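Local coordinates for protein ribonuclease T2 (Homo sapiens, PDB 3T0O) that cleaves single-stranded RNA, preferentially between purine and uridine residues, and so supplies microbial RNA fragments that are sensed by TLR8 in innate immunity, at residues A[17-22]-A[36-41]; A[21-26]-A[74-79]; A[170-175]-A[222-227]. One frame throughout, in Å; residues are numbered along the deposited sequence.

Interaction 1. Residues A[17-22]-A[36-41]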
loop_
_atom_site.group_PDB
_atom_site.type_symbol
_atom_site.label_atom_id
_atom_site.label_comp_id
_atom_site.label_asym_id
_atom_site.label_seq_id
_atom_site.Cartn_x
_atom_site.Cartn_y
_atom_site.Cartn_z
ATOM N N GLN A 17 0.647 1.665 0.610
ATOM C CA GLN A 17 1.769 0.845 0.191
ATOM C C GLN A 17 2.472 0.387 1.478
ATOM O O GLN A 17 2.455 1.093 2.469
ATOM C CB GLN A 17 2.728 1.687 -0.634
ATOM C CG GLN A 17 2.092 2.085 -1.964
ATOM C CD GLN A 17 2.960 2.998 -2.772
ATOM O OE1 GLN A 17 2.827 4.253 -2.706
ATOM N NE2 GLN A 17 3.883 2.443 -3.447
ATOM N N HIS A 18 3.033 -0.802 1.426
ATOM C CA HIS A 18 3.645 -1.369 2.638
ATOM C C HIS A 18 4.981 -2.004 2.358
ATOM O O HIS A 18 5.316 -2.272 1.230
ATOM C CB HIS A 18 2.663 -2.252 3.423
ATOM C CG HIS A 18 2.074 -3.385 2.613
ATOM N ND1 HIS A 18 0.997 -4.091 3.112
ATOM C CD2 HIS A 18 2.346 -3.876 1.384
ATOM C CE1 HIS A 18 0.698 -5.045 2.243
ATOM N NE2 HIS A 18 1.441 -4.889 1.158
ATOM N N TRP A 19 5.746 -2.181 3.438
ATOM C CA TRP A 19 7.106 -2.657 3.370
ATOM C C TRP A 19 7.096 -4.099 3.776
ATOM O O TRP A 19 6.866 -4.415 4.921
ATOM C CB TRP A 19 7.941 -1.803 4.319
ATOM C CG TRP A 19 9.381 -2.180 4.293
ATOM C CD1 TRP A 19 10.160 -2.677 5.358
ATOM C CD2 TRP A 19 10.269 -2.092 3.171
ATOM N NE1 TRP A 19 11.457 -2.875 4.923
ATOM C CE2 TRP A 19 11.547 -2.546 3.599
ATOM C CE3 TRP A 19 10.113 -1.647 1.854
ATOM C CZ2 TRP A 19 12.663 -2.582 2.747
ATOM C CZ3 TRP A 19 11.211 -1.704 1.000
ATOM C CH2 TRP A 19 12.454 -2.201 1.429
ATOM N N PRO A 20 7.313 -4.997 2.824
ATOM C CA PRO A 20 7.161 -6.422 3.123
ATOM C C PRO A 20 7.957 -6.927 4.291
ATOM O O PRO A 20 7.462 -7.673 5.113
ATOM C CB PRO A 20 7.664 -7.093 1.828
ATOM C CG PRO A 20 7.113 -6.177 0.732
ATOM C CD PRO A 20 7.458 -4.755 1.379
ATOM N N GLU A 21 9.181 -6.518 4.457
ATOM C CA GLU A 21 9.924 -7.071 5.596
ATOM C C GLU A 21 9.299 -6.721 6.937
ATOM O O GLU A 21 9.406 -7.527 7.891
ATOM C CB GLU A 21 11.343 -6.530 5.516
ATOM C CG GLU A 21 12.261 -6.898 6.728
ATOM C CD GLU A 21 12.387 -8.383 6.971
ATOM O OE1 GLU A 21 12.342 -9.112 5.990
ATOM O OE2 GLU A 21 12.630 -8.799 8.154
ATOM N N THR A 22 8.652 -5.559 6.971
ATOM C CA THR A 22 7.913 -5.270 8.198
ATOM C C THR A 22 6.610 -6.001 8.351
ATOM O O THR A 22 6.331 -6.558 9.450
ATOM C CB THR A 22 7.639 -3.803 8.288
ATOM O OG1 THR A 22 8.896 -3.133 8.319
ATOM C CG2 THR A 22 6.859 -3.418 9.561
ATOM N N ASP A 36 12.310 -6.530 -1.751
ATOM C CA ASP A 36 13.054 -5.437 -1.205
ATOM C C ASP A 36 12.573 -4.084 -1.749
ATOM O O ASP A 36 13.363 -3.093 -1.904
ATOM C CB ASP A 36 14.548 -5.646 -1.495
ATOM C CG ASP A 36 14.865 -5.586 -2.962
ATOM O OD1 ASP A 36 16.078 -5.618 -3.328
ATOM O OD2 ASP A 36 13.937 -5.540 -3.790
ATOM N N TYR A 37 11.253 -3.958 -1.877
ATOM C CA TYR A 37 10.673 -2.681 -2.314
ATOM C C TYR A 37 9.269 -2.575 -1.769
ATOM O O TYR A 37 8.682 -3.589 -1.399
ATOM C CB TYR A 37 10.622 -2.611 -3.854
ATOM C CG TYR A 37 10.068 -3.808 -4.559
ATOM C CD1 TYR A 37 8.702 -3.892 -4.871
ATOM C CD2 TYR A 37 10.911 -4.799 -4.995
ATOM C CE1 TYR A 37 8.192 -4.951 -5.592
ATOM C CE2 TYR A 37 10.365 -5.895 -5.668
ATOM C CZ TYR A 37 9.012 -5.945 -5.900
ATOM O OH TYR A 37 8.556 -7.033 -6.690
ATOM N N TRP A 38 8.794 -1.363 -1.605
ATOM C CA TRP A 38 7.436 -1.119 -1.190
ATOM C C TRP A 38 6.484 -1.604 -2.208
ATOM O O TRP A 38 6.698 -1.428 -3.416
ATOM C CB TRP A 38 7.208 0.405 -1.043
ATOM C CG TRP A 38 8.013 0.940 0.137
ATOM C CD1 TRP A 38 9.383 1.264 0.141
ATOM C CD2 TRP A 38 7.530 1.187 1.454
ATOM N NE1 TRP A 38 9.746 1.645 1.425
ATOM C CE2 TRP A 38 8.638 1.639 2.236
ATOM C CE3 TRP A 38 6.265 1.083 2.056
ATOM C CZ2 TRP A 38 8.527 1.945 3.586
ATOM C CZ3 TRP A 38 6.133 1.421 3.406
ATOM C CH2 TRP A 38 7.269 1.872 4.157
ATOM N N THR A 39 5.434 -2.283 -1.724
ATOM C CA THR A 39 4.423 -2.825 -2.654
ATOM C C THR A 39 3.037 -2.311 -2.287
ATOM O O THR A 39 2.822 -1.640 -1.265
ATOM C CB THR A 39 4.362 -4.404 -2.561
ATOM O OG1 THR A 39 4.110 -4.753 -1.185
ATOM C CG2 THR A 39 5.710 -4.952 -2.956
ATOM N N ILE A 40 2.061 -2.597 -3.187
ATOM C CA ILE A 40 0.712 -2.129 -2.997
ATOM C C ILE A 40 -0.024 -2.924 -1.956
ATOM O O ILE A 40 -0.077 -4.162 -2.032
ATOM C CB ILE A 40 -0.070 -2.256 -4.304
ATOM C CG1 ILE A 40 0.640 -1.446 -5.392
ATOM C CG2 ILE A 40 -1.503 -1.765 -4.040
ATOM C CD1 ILE A 40 0.044 -1.732 -6.804
ATOM N N HIS A 41 -0.563 -2.250 -0.954
ATOM C CA HIS A 41 -1.554 -2.875 -0.106
ATOM C C HIS A 41 -2.937 -2.714 -0.733
ATOM O O HIS A 41 -3.616 -3.716 -1.025
ATOM C CB HIS A 41 -1.489 -2.247 1.236
ATOM C CG HIS A 41 -2.292 -3.003 2.229
ATOM N ND1 HIS A 41 -2.201 -2.756 3.579
ATOM C CD2 HIS A 41 -3.185 -4.006 2.074
ATOM C CE1 HIS A 41 -3.031 -3.558 4.228
ATOM N NE2 HIS A 41 -3.637 -4.339 3.350
HETATM O O HOH W 1 1.720 -6.077 -1.463
#

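Interaction 2. Residues A[21-26]-A[74-79]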
loop_
_atom_site.group_PDB
_atom_site.type_symbol
_atom_site.label_atom_id
_atom_site.label_comp_id
_atom_site.label_asym_id
_atom_site.label_seq_id
_atom_site.Cartn_x
_atom_site.Cartn_y
_atom_site.Cartn_z
ATOM N N GLU A 21 9.181 -6.518 4.457
ATOM C CA GLU A 21 9.924 -7.071 5.596
ATOM C C GLU A 21 9.299 -6.721 6.937
ATOM O O GLU A 21 9.406 -7.527 7.891
ATOM C CB GLU A 21 11.343 -6.530 5.516
ATOM C CG GLU A 21 12.261 -6.898 6.728
ATOM C CD GLU A 21 12.387 -8.383 6.971
ATOM O OE1 GLU A 21 12.342 -9.112 5.990
ATOM O OE2 GLU A 21 12.630 -8.799 8.154
ATOM N N THR A 22 8.652 -5.559 6.971
ATOM C CA THR A 22 7.913 -5.270 8.198
ATOM C C THR A 22 6.610 -6.001 8.351
ATOM O O THR A 22 6.331 -6.558 9.450
ATOM C CB THR A 22 7.639 -3.803 8.288
ATOM O OG1 THR A 22 8.896 -3.133 8.319
ATOM C CG2 THR A 22 6.859 -3.418 9.561
ATOM N N VAL A 23 5.802 -6.024 7.314
ATOM C CA VAL A 23 4.462 -6.546 7.455
ATOM C C VAL A 23 4.323 -8.060 7.317
ATOM O O VAL A 23 3.282 -8.627 7.746
ATOM C CB VAL A 23 3.439 -5.797 6.581
ATOM C CG1 VAL A 23 3.387 -4.258 6.933
ATOM C CG2 VAL A 23 3.689 -6.032 5.078
ATOM N N CYS A 24 5.289 -8.675 6.659
ATOM C CA CYS A 24 5.246 -10.130 6.518
ATOM C C CYS A 24 5.066 -10.780 7.876
ATOM O O CYS A 24 5.694 -10.409 8.884
ATOM C CB CYS A 24 6.585 -10.569 5.915
ATOM S SG CYS A 24 6.590 -10.433 4.122
ATOM N N GLU A 25 4.266 -11.836 7.874
ATOM C CA GLU A 25 3.929 -12.540 9.134
ATOM C C GLU A 25 4.416 -13.931 9.181
ATOM O O GLU A 25 4.511 -14.523 10.254
ATOM C CB GLU A 25 2.394 -12.570 9.278
ATOM C CG GLU A 25 1.864 -11.176 9.503
ATOM C CD GLU A 25 0.392 -11.122 9.981
ATOM O OE1 GLU A 25 -0.235 -12.186 10.150
ATOM O OE2 GLU A 25 -0.110 -9.983 10.092
ATOM N N LYS A 26 4.681 -14.529 8.030
ATOM C CA LYS A 26 5.133 -15.921 8.034
ATOM C C LYS A 26 6.141 -16.050 6.929
ATOM O O LYS A 26 6.050 -15.331 5.924
ATOM C CB LYS A 26 3.991 -16.864 7.708
ATOM C CG LYS A 26 2.908 -16.957 8.669
ATOM C CD LYS A 26 2.339 -18.343 8.458
ATOM C CE LYS A 26 0.839 -18.307 8.299
ATOM N NZ LYS A 26 0.358 -19.713 8.283
ATOM N N PRO A 74 1.915 -8.185 -4.256
ATOM C CA PRO A 74 1.970 -9.538 -3.693
ATOM C C PRO A 74 1.334 -9.628 -2.321
ATOM O O PRO A 74 1.132 -8.598 -1.660
ATOM C CB PRO A 74 3.491 -9.773 -3.490
ATOM C CG PRO A 74 4.056 -8.365 -3.210
ATOM C CD PRO A 74 3.248 -7.512 -4.237
ATOM N N ASP A 75 0.989 -10.858 -1.920
ATOM C CA ASP A 75 0.396 -11.053 -0.613
ATOM C C ASP A 75 1.465 -11.167 0.418
ATOM O O ASP A 75 2.066 -12.199 0.590
ATOM C CB ASP A 75 -0.470 -12.290 -0.637
ATOM C CG ASP A 75 -1.122 -12.573 0.701
ATOM O OD1 ASP A 75 -0.851 -11.825 1.662
ATOM O OD2 ASP A 75 -1.894 -13.570 0.792
ATOM N N VAL A 76 1.739 -10.052 1.070
ATOM C CA VAL A 76 2.791 -10.017 2.100
ATOM C C VAL A 76 2.237 -9.778 3.470
ATOM O O VAL A 76 3.011 -9.410 4.378
ATOM C CB VAL A 76 3.863 -8.967 1.721
ATOM C CG1 VAL A 76 4.558 -9.410 0.425
ATOM C CG2 VAL A 76 3.263 -7.552 1.597
ATOM N N ILE A 77 0.958 -10.106 3.659
ATOM C CA ILE A 77 0.394 -10.055 5.027
ATOM C C ILE A 77 0.110 -11.474 5.434
ATOM O O ILE A 77 0.810 -11.978 6.316
ATOM C CB ILE A 77 -0.824 -9.201 5.012
ATOM C CG1 ILE A 77 -0.392 -7.743 4.723
ATOM C CG2 ILE A 77 -1.468 -9.283 6.409
ATOM C CD1 ILE A 77 -1.482 -6.816 4.471
ATOM N N HIS A 78 -0.860 -12.159 4.829
ATOM C CA HIS A 78 -1.041 -13.551 5.188
ATOM C C HIS A 78 -0.242 -14.525 4.373
ATOM O O HIS A 78 -0.055 -15.699 4.789
ATOM C CB HIS A 78 -2.456 -13.994 5.008
ATOM C CG HIS A 78 -3.388 -13.316 5.947
ATOM N ND1 HIS A 78 -3.213 -13.326 7.318
ATOM C CD2 HIS A 78 -4.477 -12.556 5.698
ATOM C CE1 HIS A 78 -4.165 -12.581 7.873
ATOM N NE2 HIS A 78 -4.954 -12.120 6.918
ATOM N N SER A 79 0.185 -14.015 3.205
ATOM C CA SER A 79 1.014 -14.828 2.343
ATOM C C SER A 79 0.354 -16.158 2.064
ATOM O O SER A 79 0.990 -17.209 2.187
ATOM C CB SER A 79 2.444 -15.013 2.919
ATOM O OG SER A 79 3.076 -13.740 2.937
HETATM O O HOH W 2 3.112 -13.400 5.769
#

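Interaction 3. Residues A[170-175]-A[222-227]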
loop_
_atom_site.group_PDB
_atom_site.type_symbol
_atom_site.label_atom_id
_atom_site.label_comp_id
_atom_site.label_asym_id
_atom_site.label_seq_id
_atom_site.Cartn_x
_atom_site.Cartn_y
_atom_site.Cartn_z
ATOM N N GLN A 170 10.054 1.264 17.132
ATOM C CA GLN A 170 9.006 0.975 16.133
ATOM C C GLN A 170 9.650 0.719 14.757
ATOM O O GLN A 170 10.715 1.221 14.426
ATOM C CB GLN A 170 8.033 2.128 16.068
ATOM C CG GLN A 170 8.710 3.423 15.553
ATOM C CD GLN A 170 7.924 4.669 15.677
ATOM O OE1 GLN A 170 6.703 4.663 15.914
ATOM N NE2 GLN A 170 8.635 5.760 15.571
ATOM N N THR A 171 8.903 -0.016 13.954
ATOM C CA THR A 171 9.370 -0.389 12.645
ATOM C C THR A 171 8.413 0.148 11.581
ATOM O O THR A 171 7.208 -0.110 11.667
ATOM C CB THR A 171 9.367 -1.883 12.566
ATOM O OG1 THR A 171 10.084 -2.413 13.709
ATOM C CG2 THR A 171 10.072 -2.282 11.261
ATOM N N ILE A 172 8.933 0.886 10.593
ATOM C CA ILE A 172 8.026 1.441 9.552
ATOM C C ILE A 172 7.460 0.319 8.735
ATOM O O ILE A 172 8.203 -0.549 8.307
ATOM C CB ILE A 172 8.717 2.514 8.721
ATOM C CG1 ILE A 172 7.683 3.183 7.781
ATOM C CG2 ILE A 172 9.859 1.921 7.808
ATOM C CD1 ILE A 172 8.316 4.370 6.991
ATOM N N GLY A 173 6.154 0.422 8.464
ATOM C CA GLY A 173 5.435 -0.657 7.748
ATOM C C GLY A 173 4.622 -0.147 6.578
ATOM O O GLY A 173 4.436 -0.909 5.664
ATOM N N GLN A 174 4.080 1.076 6.671
ATOM C CA GLN A 174 3.025 1.411 5.657
ATOM C C GLN A 174 3.012 2.901 5.425
ATOM O O GLN A 174 3.151 3.657 6.372
ATOM C CB GLN A 174 1.677 0.848 6.172
ATOM C CG GLN A 174 0.521 1.092 5.180
ATOM C CD GLN A 174 -0.596 0.077 5.516
ATOM O OE1 GLN A 174 -0.560 -1.014 4.983
ATOM N NE2 GLN A 174 -1.553 0.505 6.277
ATOM N N ILE A 175 2.884 3.301 4.155
ATOM C CA ILE A 175 2.843 4.721 3.810
ATOM C C ILE A 175 1.598 4.933 3.005
ATOM O O ILE A 175 1.329 4.176 2.053
ATOM C CB ILE A 175 4.063 5.070 3.048
ATOM C CG1 ILE A 175 5.317 4.993 3.980
ATOM C CG2 ILE A 175 3.880 6.454 2.332
ATOM C CD1 ILE A 175 6.666 5.214 3.206
ATOM N N VAL A 222 12.985 5.397 14.046
ATOM C CA VAL A 222 12.193 4.349 13.432
ATOM C C VAL A 222 13.160 3.427 12.682
ATOM O O VAL A 222 14.163 3.876 12.066
ATOM C CB VAL A 222 11.061 4.981 12.493
ATOM C CG1 VAL A 222 11.685 5.875 11.429
ATOM C CG2 VAL A 222 10.219 3.833 11.795
ATOM N N PHE A 223 12.862 2.154 12.755
ATOM C CA PHE A 223 13.667 1.169 12.009
ATOM C C PHE A 223 13.009 0.921 10.675
ATOM O O PHE A 223 11.816 0.627 10.590
ATOM C CB PHE A 223 13.703 -0.114 12.878
ATOM C CG PHE A 223 14.550 -1.220 12.366
ATOM C CD1 PHE A 223 15.765 -0.993 11.739
ATOM C CD2 PHE A 223 14.130 -2.524 12.561
ATOM C CE1 PHE A 223 16.584 -2.078 11.261
ATOM C CE2 PHE A 223 14.945 -3.615 12.093
ATOM C CZ PHE A 223 16.161 -3.351 11.459
ATOM N N TYR A 224 13.829 0.909 9.630
ATOM C CA TYR A 224 13.367 0.637 8.262
ATOM C C TYR A 224 14.213 -0.595 7.857
ATOM O O TYR A 224 15.378 -0.467 7.396
ATOM C CB TYR A 224 13.723 1.873 7.429
ATOM C CG TYR A 224 13.408 1.792 5.966
ATOM C CD1 TYR A 224 12.411 0.926 5.483
ATOM C CD2 TYR A 224 14.023 2.643 5.099
ATOM C CE1 TYR A 224 12.101 0.851 4.111
ATOM C CE2 TYR A 224 13.725 2.658 3.758
ATOM C CZ TYR A 224 12.766 1.740 3.256
ATOM O OH TYR A 224 12.448 1.789 1.931
ATOM N N PRO A 225 13.682 -1.777 8.070
ATOM C CA PRO A 225 14.512 -2.986 8.107
ATOM C C PRO A 225 14.888 -3.493 6.747
ATOM O O PRO A 225 14.041 -3.589 5.838
ATOM C CB PRO A 225 13.597 -4.036 8.786
ATOM C CG PRO A 225 12.234 -3.580 8.603
ATOM C CD PRO A 225 12.321 -2.017 8.583
ATOM N N PRO A 226 16.173 -3.788 6.554
ATOM C CA PRO A 226 16.574 -4.525 5.322
ATOM C C PRO A 226 15.904 -5.907 5.279
ATOM O O PRO A 226 15.801 -6.584 6.309
ATOM C CB PRO A 226 18.093 -4.655 5.468
ATOM C CG PRO A 226 18.480 -3.796 6.559
ATOM C CD PRO A 226 17.288 -3.483 7.430
ATOM N N PRO A 227 15.385 -6.322 4.104
ATOM C CA PRO A 227 14.658 -7.598 4.056
ATOM C C PRO A 227 15.546 -8.738 4.462
ATOM O O PRO A 227 16.804 -8.675 4.322
ATOM C CB PRO A 227 14.286 -7.778 2.586
ATOM C CG PRO A 227 14.588 -6.503 1.932
ATOM C CD PRO A 227 15.350 -5.594 2.834
#

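Interaction 1. Residues A[17-22]-A[36-41]
Two aromatic pairs lie along the antiparallel pairing of 17-22 with 36-41, and their ring planes meet quite differently. H18 and H41 form an offset stack, with centroids 4.5 Å apart and planes only 19° from parallel. H18 turns its CG into the crowded position between backbone N and carbonyl carbon (chi1 57°), while H41 has CG anti to its backbone N, so the two side chains cross at about a right angle. CB of H41 lies over the H18 face in a CH-pi contact, 3.7 Å from the ring centroid. In the ring plane of H18, OG1 of T39 stands at the edge. One water joins H18 NE2 at 2.9 Å, accepts from T39 OG1 and donates to I40 O, which would fix the rotation of the H18 ring.

W19 and W38 are tilted by 40°, neither stacked nor edge-to-face. Instead, CB of W19 sits over the six-membered ring of W38, 3.7 Å from its centroid, and CE3 of W19 comes within 3.3 Å of W38 NE1. That indole N-H is bonded to Y224 OH.

The backbone carries the pairing: H18 and T39 are a hydrogen-bonded antiparallel pair, in which H18 N donates to T39 O at 2.8 Å and T39 N donates back to H18 O, nearly straight. P20, first residue of the helix after W19 at the N-cap position, lays its CD against Y37 O.

H41 is the predicted active-site histidine, and Q174 OE1 accepts from its ND1, a bond that, with the stack, is consistent with a fixed ring orientation. Strand 12-18 runs here between strands 39-45 and 171-180, while helix 107-121 packs on Q17, Y37 and I40, and helix 123-129 on Q17, Y37 and W38.

Interaction 2. Residues A[21-26]-A[74-79]
V76 and I77 have the most surface buried in this contact, followed by E25, and backbone carbonyls do much of the touching. V76 O faces the chain just as it leaves helix 20-23, where C24 is the first residue to depart from helical geometry. C24 CA approaches that oxygen at 3.2 Å in a CA-H...O contact with an angle of 139° at the hydrogen. Beside it, the two valines meet methyl to methyl, V23 CG2 lying 3.8 Å from V76 CG2; each of these methyls occupies the crowded position between its own backbone N and carbonyl carbon. C24 SG, which is disulfide-bonded to C31, reaches V76 CB at 3.9 Å.

I77 points its CB away from 21-26 and offers chiefly its carbonyl. E25 CB lies 3.4 Å from I77 O, and the extended E25 chain runs side by side with the I77 side chain, pointing the same way. The E25 carboxylate goes on to a salt bridge with R212. No direct hydrogen bond joins the segments; a water accepts from E25 N and donates to I77 O, at 2.8 Å.

An Asx turn shapes the 74-79 side. D75 OD1 takes I77 N nearly along its C-O axis and S79 N, at 2.9 Å, from above the carboxylate plane, so one oxygen grips two backbone N-H groups, with H78 N a weak third.

The contact thus ties the end of helix 20-23 to the loop joining helices 66-72 and 84-98. V23, V76 and I77 all touch H18 of strand 12-18, and I77 also touches H41 of strand 39-45.

Interaction 3. Residues A[170-175]-A[222-227]
Two backbone hydrogen bonds set the register between 170-175 and 222-227. F223 N donates to Q170 O at 2.9 Å and 177°, practically straight and nearly along the C=O axis; I172 N donates to F223 O, also at 2.9 Å. They straddle a single bridge between T171 and F223, whose CA atoms are 4.6 Å apart, and T171 CA adds a CA-H...O contact to F223 O at 3.4 Å. The bridge attaches the chain just after strand 221-222 to strand 171-180 at T171, in the central antiparallel sheet of this RNase T2 fold. Just beyond it, G173 and Q174 both face Q159 in a classic beta bulge.

Apolar and ring contacts flank this bridge. V222 sends CG2, anti to its backbone N, to I172 CB at 3.7 Å, while I172 CG2 touches Y224 CD1 at 3.6 Å, the two side chains running alongside each other. F144 of helix 141-152 meets the Y224 ring edge-to-face. T171 CG2 instead meets P225 CD at 3.5 Å.

Among polar ends, T171 OG1 lies near the ring plane of F223, at its edge, and Q170 is fastened by E218 N and P221 O.

How the interactions relate
Interactions 1 and 2 share E21 and T22 of helix 20-23, and their centres are 8 Å apart. They meet around the histidine stack: V76 CG2 comes within 3.3 Å of H18 NE2, and I77 CD1 within 3.5 Å of H41 NE2. The H41 side chain lies about 4 Å from that of E90, an active-site residue by similarity, and about 6 Å from that of H94, a predicted one. The shared T22 ties both to interaction 3 through a probable hydrogen bond, T22 OG1 to I172 O at 2.7 Å. Interaction 1 has a further probable bond to interaction 3, W38 NE1 to Y224 OH at 2.8 Å; their strands 12-18 and 171-180 are neighbours in one sheet.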